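PDB 5KCK: anthranilate synthase component I from Streptococcus pneumoniae serotype 4, which belongs to the chorismate-binding enzyme family and is a large alpha/beta protein built on extensive antiparallel sheets. Local coordinates for residues Q251-S262 / M403-L414; Q211-S219 / L382-Y390. All coordinates share one frame; numbering follows the deposited sequence.

Contact 1 (Q251-S262 / M403-L414)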
loop_
_atom_site.group_PDB
_atom_site.type_symbol
_atom_site.label_atom_id
_atom_site.label_comp_id
_atom_site.label_asym_id
_atom_site.label_seq_id
_atom_site.Cartn_x
_atom_site.Cartn_y
_atom_site.Cartn_z
ATOM N N GLN A 251 -19.943 3.115 -20.746
ATOM C CA GLN A 251 -19.097 3.041 -19.565
ATOM C C GLN A 251 -18.209 4.274 -19.503
ATOM O O GLN A 251 -17.835 4.846 -20.530
ATOM C CB GLN A 251 -18.202 1.779 -19.539
ATOM C CG GLN A 251 -18.926 0.433 -19.501
ATOM C CD GLN A 251 -19.531 0.055 -20.832
ATOM O OE1 GLN A 251 -18.883 0.162 -21.875
ATOM N NE2 GLN A 251 -20.788 -0.372 -20.810
ATOM N N ILE A 252 -17.846 4.650 -18.286
ATOM C CA ILE A 252 -16.944 5.765 -18.031
ATOM C C ILE A 252 -15.776 5.225 -17.217
ATOM O O ILE A 252 -15.978 4.600 -16.165
ATOM C CB ILE A 252 -17.664 6.915 -17.315
ATOM C CG1 ILE A 252 -18.731 7.514 -18.240
ATOM C CG2 ILE A 252 -16.682 7.997 -16.876
ATOM C CD1 ILE A 252 -19.529 8.598 -17.589
ATOM N N ILE A 253 -14.562 5.422 -17.723
ATOM C CA ILE A 253 -13.351 4.889 -17.109
ATOM C C ILE A 253 -12.345 6.022 -17.003
ATOM O O ILE A 253 -12.001 6.643 -18.015
ATOM C CB ILE A 253 -12.754 3.728 -17.919
ATOM C CG1 ILE A 253 -13.853 2.771 -18.385
ATOM C CG2 ILE A 253 -11.701 2.998 -17.091
ATOM C CD1 ILE A 253 -13.354 1.656 -19.318
ATOM N N GLY A 254 -11.855 6.283 -15.796
ATOM C CA GLY A 254 -10.974 7.427 -15.674
ATOM C C GLY A 254 -10.067 7.375 -14.470
ATOM O O GLY A 254 -10.254 6.584 -13.542
ATOM N N ALA A 255 -9.074 8.268 -14.510
ATOM C CA ALA A 255 -8.048 8.396 -13.485
ATOM C C ALA A 255 -7.736 9.881 -13.277
ATOM O O ALA A 255 -6.606 10.338 -13.417
ATOM C CB ALA A 255 -6.791 7.622 -13.875
ATOM N N SER A 256 -8.762 10.658 -12.965
ATOM C CA SER A 256 -8.578 12.094 -12.777
ATOM C C SER A 256 -7.720 12.366 -11.548
ATOM O O SER A 256 -8.031 11.871 -10.460
ATOM C CB SER A 256 -9.913 12.800 -12.619
ATOM O OG SER A 256 -9.694 14.162 -12.304
ATOM N N PRO A 257 -6.645 13.141 -11.673
ATOM C CA PRO A 257 -5.857 13.533 -10.498
ATOM C C PRO A 257 -6.307 14.825 -9.833
ATOM O O PRO A 257 -5.706 15.221 -8.827
ATOM C CB PRO A 257 -4.450 13.688 -11.090
ATOM C CG PRO A 257 -4.692 14.140 -12.497
ATOM C CD PRO A 257 -5.998 13.523 -12.941
ATOM N N GLU A 258 -7.359 15.473 -10.333
ATOM C CA GLU A 258 -7.738 16.814 -9.894
ATOM C C GLU A 258 -9.149 16.789 -9.319
ATOM O O GLU A 258 -10.118 16.545 -10.047
ATOM C CB GLU A 258 -7.640 17.812 -11.050
ATOM C CG GLU A 258 -6.253 17.884 -11.685
ATOM C CD GLU A 258 -6.098 19.058 -12.644
ATOM O OE1 GLU A 258 -6.958 19.967 -12.615
ATOM O OE2 GLU A 258 -5.116 19.068 -13.423
ATOM N N SER A 259 -9.260 17.050 -8.022
ATOM C CA SER A 259 -10.561 17.218 -7.397
ATOM C C SER A 259 -11.225 18.493 -7.901
ATOM O O SER A 259 -10.566 19.518 -8.081
ATOM C CB SER A 259 -10.409 17.279 -5.880
ATOM O OG SER A 259 -11.649 17.613 -5.277
ATOM N N LEU A 260 -12.535 18.427 -8.149
ATOM C CA LEU A 260 -13.270 19.660 -8.410
ATOM C C LEU A 260 -13.669 20.334 -7.104
ATOM O O LEU A 260 -13.378 21.512 -6.891
ATOM C CB LEU A 260 -14.517 19.391 -9.258
ATOM C CG LEU A 260 -15.450 20.605 -9.443
ATOM C CD1 LEU A 260 -14.912 21.592 -10.491
ATOM C CD2 LEU A 260 -16.882 20.197 -9.782
ATOM N N VAL A 261 -14.328 19.592 -6.216
ATOM C CA VAL A 261 -14.832 20.137 -4.964
ATOM C C VAL A 261 -15.262 18.975 -4.090
ATOM O O VAL A 261 -15.707 17.936 -4.593
ATOM C CB VAL A 261 -16.005 21.111 -5.202
ATOM C CG1 VAL A 261 -17.253 20.349 -5.651
ATOM C CG2 VAL A 261 -16.284 21.942 -3.956
ATOM N N SER A 262 -15.116 19.128 -2.782
ATOM C CA SER A 262 -15.655 18.166 -1.844
ATOM C C SER A 262 -16.358 18.904 -0.715
ATOM O O SER A 262 -16.048 20.059 -0.401
ATOM C CB SER A 262 -14.569 17.257 -1.283
ATOM O OG SER A 262 -13.738 17.963 -0.385
HETATM N N MSE A 403 -19.955 15.000 0.002
HETATM C CA MSE A 403 -19.781 14.891 -1.438
HETATM C C MSE A 403 -18.315 14.945 -1.799
HETATM O O MSE A 403 -17.544 15.643 -1.146
HETATM C CB MSE A 403 -20.524 16.015 -2.153
HETATM C CG MSE A 403 -20.506 15.886 -3.656
HETATM SE SE MSE A 403 -21.481 17.330 -4.534
HETATM C CE MSE A 403 -20.292 18.828 -4.046
ATOM N N ASP A 404 -17.923 14.210 -2.838
ATOM C CA ASP A 404 -16.555 14.274 -3.338
ATOM C C ASP A 404 -16.584 14.121 -4.851
ATOM O O ASP A 404 -16.986 13.074 -5.361
ATOM C CB ASP A 404 -15.688 13.196 -2.686
ATOM C CG ASP A 404 -14.215 13.378 -2.985
ATOM O OD1 ASP A 404 -13.857 14.420 -3.576
ATOM O OD2 ASP A 404 -13.422 12.478 -2.624
ATOM N N LEU A 405 -16.164 15.165 -5.564
ATOM C CA LEU A 405 -16.279 15.222 -7.015
ATOM C C LEU A 405 -14.920 15.494 -7.645
ATOM O O LEU A 405 -14.234 16.448 -7.264
ATOM C CB LEU A 405 -17.275 16.310 -7.435
ATOM C CG LEU A 405 -18.751 16.054 -7.123
ATOM C CD1 LEU A 405 -19.568 17.243 -7.559
ATOM C CD2 LEU A 405 -19.239 14.780 -7.815
ATOM N N ALA A 406 -14.544 14.667 -8.616
ATOM C CA ALA A 406 -13.357 14.902 -9.429
ATOM C C ALA A 406 -13.705 15.684 -10.696
ATOM O O ALA A 406 -14.812 15.578 -11.235
ATOM C CB ALA A 406 -12.700 13.574 -9.810
ATOM N N ILE A 407 -12.741 16.472 -11.174
ATOM C CA ILE A 407 -12.842 17.058 -12.510
ATOM C C ILE A 407 -12.740 15.951 -13.553
ATOM O O ILE A 407 -11.810 15.138 -13.522
ATOM C CB ILE A 407 -11.734 18.096 -12.732
ATOM C CG1 ILE A 407 -11.705 19.141 -11.610
ATOM C CG2 ILE A 407 -11.896 18.752 -14.108
ATOM C CD1 ILE A 407 -10.500 20.070 -11.719
ATOM N N ALA A 408 -13.664 15.937 -14.516
ATOM C CA ALA A 408 -13.705 14.860 -15.514
ATOM C C ALA A 408 -12.691 15.120 -16.638
ATOM O O ALA A 408 -13.022 15.385 -17.793
ATOM C CB ALA A 408 -15.119 14.687 -16.050
ATOM N N ILE A 409 -11.419 15.054 -16.265
ATOM C CA ILE A 409 -10.323 14.981 -17.217
ATOM C C ILE A 409 -9.699 13.601 -17.084
ATOM O O ILE A 409 -9.978 12.858 -16.145
ATOM C CB ILE A 409 -9.263 16.076 -16.992
ATOM C CG1 ILE A 409 -8.670 15.937 -15.595
ATOM C CG2 ILE A 409 -9.832 17.473 -17.236
ATOM C CD1 ILE A 409 -7.692 17.031 -15.247
ATOM N N ARG A 410 -8.823 13.271 -18.031
ATOM C CA ARG A 410 -8.193 11.953 -18.078
ATOM C C ARG A 410 -9.247 10.856 -17.950
ATOM O O ARG A 410 -9.088 9.872 -17.222
ATOM C CB ARG A 410 -7.118 11.824 -17.002
ATOM C CG ARG A 410 -5.971 12.810 -17.158
ATOM C CD ARG A 410 -4.706 12.086 -17.577
ATOM N NE ARG A 410 -4.414 11.004 -16.645
ATOM C CZ ARG A 410 -3.761 11.168 -15.500
ATOM N NH1 ARG A 410 -3.317 12.370 -15.153
ATOM N NH2 ARG A 410 -3.551 10.131 -14.701
ATOM N N THR A 411 -10.347 11.042 -18.662
ATOM C CA THR A 411 -11.508 10.175 -18.563
ATOM C C THR A 411 -11.868 9.675 -19.952
ATOM O O THR A 411 -11.929 10.462 -20.902
ATOM C CB THR A 411 -12.679 10.929 -17.935
ATOM O OG1 THR A 411 -12.320 11.318 -16.603
ATOM C CG2 THR A 411 -13.926 10.064 -17.895
HETATM N N MSE A 412 -12.098 8.374 -20.063
HETATM C CA MSE A 412 -12.495 7.758 -21.320
HETATM C C MSE A 412 -13.979 7.357 -21.311
HETATM O O MSE A 412 -14.488 6.837 -20.321
HETATM C CB MSE A 412 -11.604 6.540 -21.598
HETATM C CG MSE A 412 -11.933 5.757 -22.848
HETATM SE SE MSE A 412 -10.816 4.129 -22.992
HETATM C CE MSE A 412 -9.078 5.000 -23.247
ATOM N N ILE A 413 -14.665 7.593 -22.424
ATOM C CA ILE A 413 -16.060 7.206 -22.593
ATOM C C ILE A 413 -16.116 6.066 -23.598
ATOM O O ILE A 413 -15.619 6.200 -24.725
ATOM C CB ILE A 413 -16.929 8.380 -23.079
ATOM C CG1 ILE A 413 -16.634 9.658 -22.287
ATOM C CG2 ILE A 413 -18.400 8.003 -23.029
ATOM C CD1 ILE A 413 -16.747 9.488 -20.807
ATOM N N LEU A 414 -16.753 4.965 -23.208
ATOM C CA LEU A 414 -17.002 3.833 -24.099
ATOM C C LEU A 414 -18.484 3.815 -24.449
ATOM O O LEU A 414 -19.328 3.551 -23.588
ATOM C CB LEU A 414 -16.578 2.517 -23.456
ATOM C CG LEU A 414 -15.166 2.085 -23.847
ATOM C CD1 LEU A 414 -14.150 3.071 -23.345
ATOM C CD2 LEU A 414 -14.878 0.717 -23.309
#

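Contact 2 (Q211-S219 / L382-Y390)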
loop_
_atom_site.group_PDB
_atom_site.type_symbol
_atom_site.label_atom_id
_atom_site.label_comp_id
_atom_site.label_asym_id
_atom_site.label_seq_id
_atom_site.Cartn_x
_atom_site.Cartn_y
_atom_site.Cartn_z
ATOM N N GLN A 211 -7.827 33.761 -20.566
ATOM C CA GLN A 211 -7.429 32.380 -20.805
ATOM C C GLN A 211 -8.647 31.595 -21.257
ATOM O O GLN A 211 -9.770 31.858 -20.816
ATOM C CB GLN A 211 -6.812 31.750 -19.553
ATOM C CG GLN A 211 -6.499 30.271 -19.683
ATOM C CD GLN A 211 -5.345 29.853 -18.803
ATOM O OE1 GLN A 211 -4.636 28.891 -19.101
ATOM N NE2 GLN A 211 -5.140 30.587 -17.714
ATOM N N CYS A 212 -8.415 30.633 -22.145
ATOM C CA CYS A 212 -9.495 29.876 -22.764
ATOM C C CYS A 212 -8.997 28.464 -23.031
ATOM O O CYS A 212 -8.044 28.278 -23.793
ATOM C CB CYS A 212 -9.950 30.552 -24.063
ATOM S SG CYS A 212 -11.362 29.781 -24.884
ATOM N N VAL A 213 -9.627 27.471 -22.415
ATOM C CA VAL A 213 -9.198 26.089 -22.572
ATOM C C VAL A 213 -9.938 25.501 -23.767
ATOM O O VAL A 213 -11.157 25.313 -23.724
ATOM C CB VAL A 213 -9.432 25.269 -21.298
ATOM C CG1 VAL A 213 -8.926 23.855 -21.492
ATOM C CG2 VAL A 213 -8.732 25.919 -20.103
ATOM N N LEU A 214 -9.202 25.227 -24.842
ATOM C CA LEU A 214 -9.732 24.556 -26.022
ATOM C C LEU A 214 -9.275 23.101 -26.031
ATOM O O LEU A 214 -8.126 22.798 -25.691
ATOM C CB LEU A 214 -9.274 25.263 -27.304
ATOM C CG LEU A 214 -9.720 26.717 -27.463
ATOM C CD1 LEU A 214 -9.068 27.368 -28.683
ATOM C CD2 LEU A 214 -11.237 26.809 -27.546
ATOM N N SER A 215 -10.167 22.203 -26.440
ATOM C CA SER A 215 -9.914 20.773 -26.353
ATOM C C SER A 215 -10.088 20.090 -27.705
ATOM O O SER A 215 -10.759 20.597 -28.606
ATOM C CB SER A 215 -10.835 20.112 -25.318
ATOM O OG SER A 215 -12.186 20.116 -25.743
ATOM N N GLN A 216 -9.450 18.926 -27.830
ATOM C CA GLN A 216 -9.609 18.026 -28.963
ATOM C C GLN A 216 -10.130 16.691 -28.473
ATOM O O GLN A 216 -9.728 16.213 -27.407
ATOM C CB GLN A 216 -8.300 17.741 -29.683
ATOM C CG GLN A 216 -7.801 18.760 -30.639
ATOM C CD GLN A 216 -6.660 18.191 -31.457
ATOM O OE1 GLN A 216 -5.495 18.529 -31.247
ATOM N NE2 GLN A 216 -6.990 17.293 -32.376
ATOM N N ARG A 217 -10.977 16.068 -29.277
ATOM C CA ARG A 217 -11.479 14.735 -29.000
ATOM C C ARG A 217 -10.832 13.743 -29.962
ATOM O O ARG A 217 -10.451 14.099 -31.082
ATOM C CB ARG A 217 -13.001 14.706 -29.118
ATOM C CG ARG A 217 -13.644 13.346 -28.960
ATOM C CD ARG A 217 -15.146 13.507 -28.926
ATOM N NE ARG A 217 -15.556 14.262 -27.753
ATOM C CZ ARG A 217 -16.758 14.805 -27.589
ATOM N NH1 ARG A 217 -17.675 14.686 -28.542
ATOM N NH2 ARG A 217 -17.042 15.466 -26.473
ATOM N N PHE A 218 -10.669 12.505 -29.491
ATOM C CA PHE A 218 -10.150 11.406 -30.293
ATOM C C PHE A 218 -10.995 10.179 -30.001
ATOM O O PHE A 218 -11.542 10.043 -28.903
ATOM C CB PHE A 218 -8.672 11.106 -29.986
ATOM C CG PHE A 218 -7.765 12.295 -30.135
ATOM C CD1 PHE A 218 -7.644 13.224 -29.106
ATOM C CD2 PHE A 218 -7.039 12.487 -31.301
ATOM C CE1 PHE A 218 -6.815 14.329 -29.240
ATOM C CE2 PHE A 218 -6.210 13.588 -31.447
ATOM C CZ PHE A 218 -6.096 14.510 -30.413
ATOM N N SER A 219 -11.115 9.285 -30.980
ATOM C CA SER A 219 -11.877 8.074 -30.711
ATOM C C SER A 219 -11.375 6.917 -31.564
ATOM O O SER A 219 -10.746 7.107 -32.603
ATOM C CB SER A 219 -13.384 8.296 -30.914
ATOM O OG SER A 219 -13.719 8.485 -32.274
ATOM N N LEU A 382 -16.113 28.013 -30.817
ATOM C CA LEU A 382 -14.969 27.388 -31.467
ATOM C C LEU A 382 -15.061 25.870 -31.522
ATOM O O LEU A 382 -14.862 25.278 -32.582
ATOM C CB LEU A 382 -13.686 27.805 -30.742
ATOM C CG LEU A 382 -13.488 29.312 -30.712
ATOM C CD1 LEU A 382 -12.302 29.666 -29.836
ATOM C CD2 LEU A 382 -13.295 29.829 -32.130
ATOM N N GLU A 383 -15.338 25.210 -30.406
ATOM C CA GLU A 383 -15.461 23.759 -30.434
ATOM C C GLU A 383 -16.721 23.355 -31.188
ATOM O O GLU A 383 -17.745 24.045 -31.136
ATOM C CB GLU A 383 -15.471 23.192 -29.015
ATOM C CG GLU A 383 -14.128 23.331 -28.307
ATOM C CD GLU A 383 -14.099 22.650 -26.953
ATOM O OE1 GLU A 383 -15.141 22.084 -26.552
ATOM O OE2 GLU A 383 -13.031 22.679 -26.290
ATOM N N THR A 384 -16.633 22.242 -31.913
ATOM C CA THR A 384 -17.709 21.798 -32.786
ATOM C C THR A 384 -18.472 20.600 -32.234
ATOM O O THR A 384 -19.420 20.140 -32.876
ATOM C CB THR A 384 -17.153 21.466 -34.177
ATOM O OG1 THR A 384 -16.193 20.407 -34.070
ATOM C CG2 THR A 384 -16.470 22.683 -34.765
ATOM N N GLU A 385 -18.098 20.096 -31.063
ATOM C CA GLU A 385 -18.763 18.965 -30.439
ATOM C C GLU A 385 -19.097 19.320 -29.002
ATOM O O GLU A 385 -18.266 19.893 -28.294
ATOM C CB GLU A 385 -17.883 17.706 -30.443
ATOM C CG GLU A 385 -17.493 17.181 -31.812
ATOM C CD GLU A 385 -16.497 16.033 -31.714
ATOM O OE1 GLU A 385 -15.291 16.302 -31.508
ATOM O OE2 GLU A 385 -16.925 14.865 -31.822
ATOM N N LYS A 386 -20.306 18.967 -28.576
ATOM C CA LYS A 386 -20.673 19.088 -27.171
ATOM C C LYS A 386 -19.674 18.324 -26.309
ATOM O O LYS A 386 -19.281 17.200 -26.634
ATOM C CB LYS A 386 -22.085 18.544 -26.961
ATOM C CG LYS A 386 -22.585 18.574 -25.537
ATOM C CD LYS A 386 -24.028 18.109 -25.498
ATOM C CE LYS A 386 -24.565 18.093 -24.080
ATOM N NZ LYS A 386 -25.844 17.327 -24.026
ATOM N N ARG A 387 -19.246 18.951 -25.211
ATOM C CA ARG A 387 -18.223 18.337 -24.368
ATOM C C ARG A 387 -18.746 17.096 -23.661
ATOM O O ARG A 387 -18.055 16.072 -23.609
ATOM C CB ARG A 387 -17.690 19.356 -23.357
ATOM C CG ARG A 387 -16.700 20.310 -23.995
ATOM C CD ARG A 387 -16.157 21.331 -23.031
ATOM N NE ARG A 387 -14.991 21.981 -23.619
ATOM C CZ ARG A 387 -14.112 22.687 -22.924
ATOM N NH1 ARG A 387 -14.277 22.834 -21.615
ATOM N NH2 ARG A 387 -13.072 23.239 -23.535
ATOM N N GLY A 388 -19.958 17.161 -23.114
ATOM C CA GLY A 388 -20.520 15.982 -22.467
ATOM C C GLY A 388 -19.839 15.698 -21.144
ATOM O O GLY A 388 -19.713 16.579 -20.281
ATOM N N VAL A 389 -19.398 14.447 -20.970
ATOM C CA VAL A 389 -18.747 14.052 -19.718
ATOM C C VAL A 389 -17.467 14.851 -19.506
ATOM O O VAL A 389 -17.203 15.353 -18.406
ATOM C CB VAL A 389 -18.464 12.539 -19.704
ATOM C CG1 VAL A 389 -17.553 12.182 -18.518
ATOM C CG2 VAL A 389 -19.770 11.744 -19.649
ATOM N N TYR A 390 -16.649 14.971 -20.553
ATOM C CA TYR A 390 -15.388 15.694 -20.451
ATOM C C TYR A 390 -15.599 17.077 -19.847
ATOM O O TYR A 390 -16.504 17.812 -20.254
ATOM C CB TYR A 390 -14.736 15.832 -21.830
ATOM C CG TYR A 390 -13.595 16.834 -21.829
ATOM C CD1 TYR A 390 -12.371 16.506 -21.275
ATOM C CD2 TYR A 390 -13.750 18.109 -22.356
ATOM C CE1 TYR A 390 -11.327 17.401 -21.260
ATOM C CE2 TYR A 390 -12.699 19.020 -22.341
ATOM C CZ TYR A 390 -11.489 18.652 -21.788
ATOM O OH TYR A 390 -10.423 19.524 -21.747
HETATM O O HOH W 1 -20.326 15.408 -28.315
#

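Contact 1 (Q251-S262 / M403-L414)
The carbonyl oxygen of Ile407 is gripped by two donors. Ser256 OG reaches Ile407 O at 2.6 Å, in the carbonyl plane, and Ile409 N bonds to the same oxygen across the inverse gamma turn centred on Ala408. The serine hydroxyl gets there because it lies anti to its own backbone N (chi1 174°). The loop of one segment is thus pinned to the turn of the other. Two antiparallel strand pairs flank this link. In strands 251-254 and 411-414, Ile253 and Met412 exchange two backbone bonds, the shorter being Met412 N to Ile253 O at 2.7 Å. Gln251 and Leu414 form the next hydrogen-bonded pair. Beyond the strand, Ala255 N bonds to Arg410 O. Ile252 and Ile413 lie side by side, with Ile252 CG1 3.8 Å from Ile413 CD1. Ile252 CG2 also meets Thr411 CG2, while the Thr411 hydroxyl bonds to Ile409 O and to Tyr243. Bends at chi2 and chi3 turn Arg410 so that Ala255 O lies over one face of its guanidinium, and Arg410 NH1 rests 3.5 Å from Pro257 CG. At the second pair, Ile407 N bonds to Glu258 O at 2.9 Å. The Ile407 side chain crosses Leu260 at about a right angle, with Ile407 CG1 3.7 Å from Leu260 CB. Ile409 CD1 abuts the carboxylate end of Glu258. Leu405 O takes Leu260 N at 2.8 Å and, weakly, Val261 N. Leu405 N returns a bond to Val261 O. Helix 226-236 packs on Ile253 and Met412, and helix 354-361 on Val261 and Leu405. Leu260 and Val261 opposite Leu405 form a classic beta bulge, within paired strands that pass from one antiparallel sheet of the fold to another.

Contact 2 (Q211-S219 / L382-Y390)
Strand 211-219 runs beside segment 382-390, a loop that starts from the end of helix 372-382, Glu383 being the first residue off the helix. The backbones stay well apart, the CA atoms of Leu214 and Glu383 lying 7.3 Å from each other, and side chains make most of the link. Glu383 OE2 accepts three bonds. Ser215 N comes from the anti side at 2.9 Å, tilted out of the carboxylate plane, and Ser215 OG from above that plane at 2.8 Å. Arg387 NH2 is the third donor, and Arg387 NE holds Glu383 OE1, so the guanidinium grips the carboxylate side-on and limits its rotation. Arg387 NH2 also makes a weak bond to Val213 O, and Arg387 NH1 is held by Val367 O. Tyr390 CE2 lies over the centre of the Arg387 guanidinium, 3.9 Å above its plane. Farther along, the Arg217 chain bends at chi3 (-65°), and its NH2 bonds to Lys386 O at 2.8 Å. A water joins Arg217 NH1 to that carbonyl. Arg217 also forms a salt bridge whose hydrogen bond, NH1 to Glu385 OE2 at 3.4 Å, is weak, the planes turned 60° apart. Glu385 OE2 also has Thr115 and His187 as partners. Leu214 CD2 meets Leu382 CD1 beside helix 190-205. This is a buried polar network fixing a helix-to-strand connection against the sheet that holds strand 211-221.

Overall arrangement
After the N-terminal region, which supplies several strands of the larger sheet, the chain lays down 211-219, then 251-262 after helix 226-236 and strand 242-246. A long excursion of helices and strands follows before 382-390 returns to 211-219 and closes contact 2. Segment 403-414 then closes contact 1. The segments alternate, so the two loops cross and neither encloses the other. Contact 1 is a double pairing, one strand pair in each of two antiparallel sheets, and both segments pass between them. Contact 2 binds a loop to strand 211-221 of one sheet, its centre about 16 Å from that of contact 1. They touch where Val389 packs against Ile252, Ala408 and Ile413.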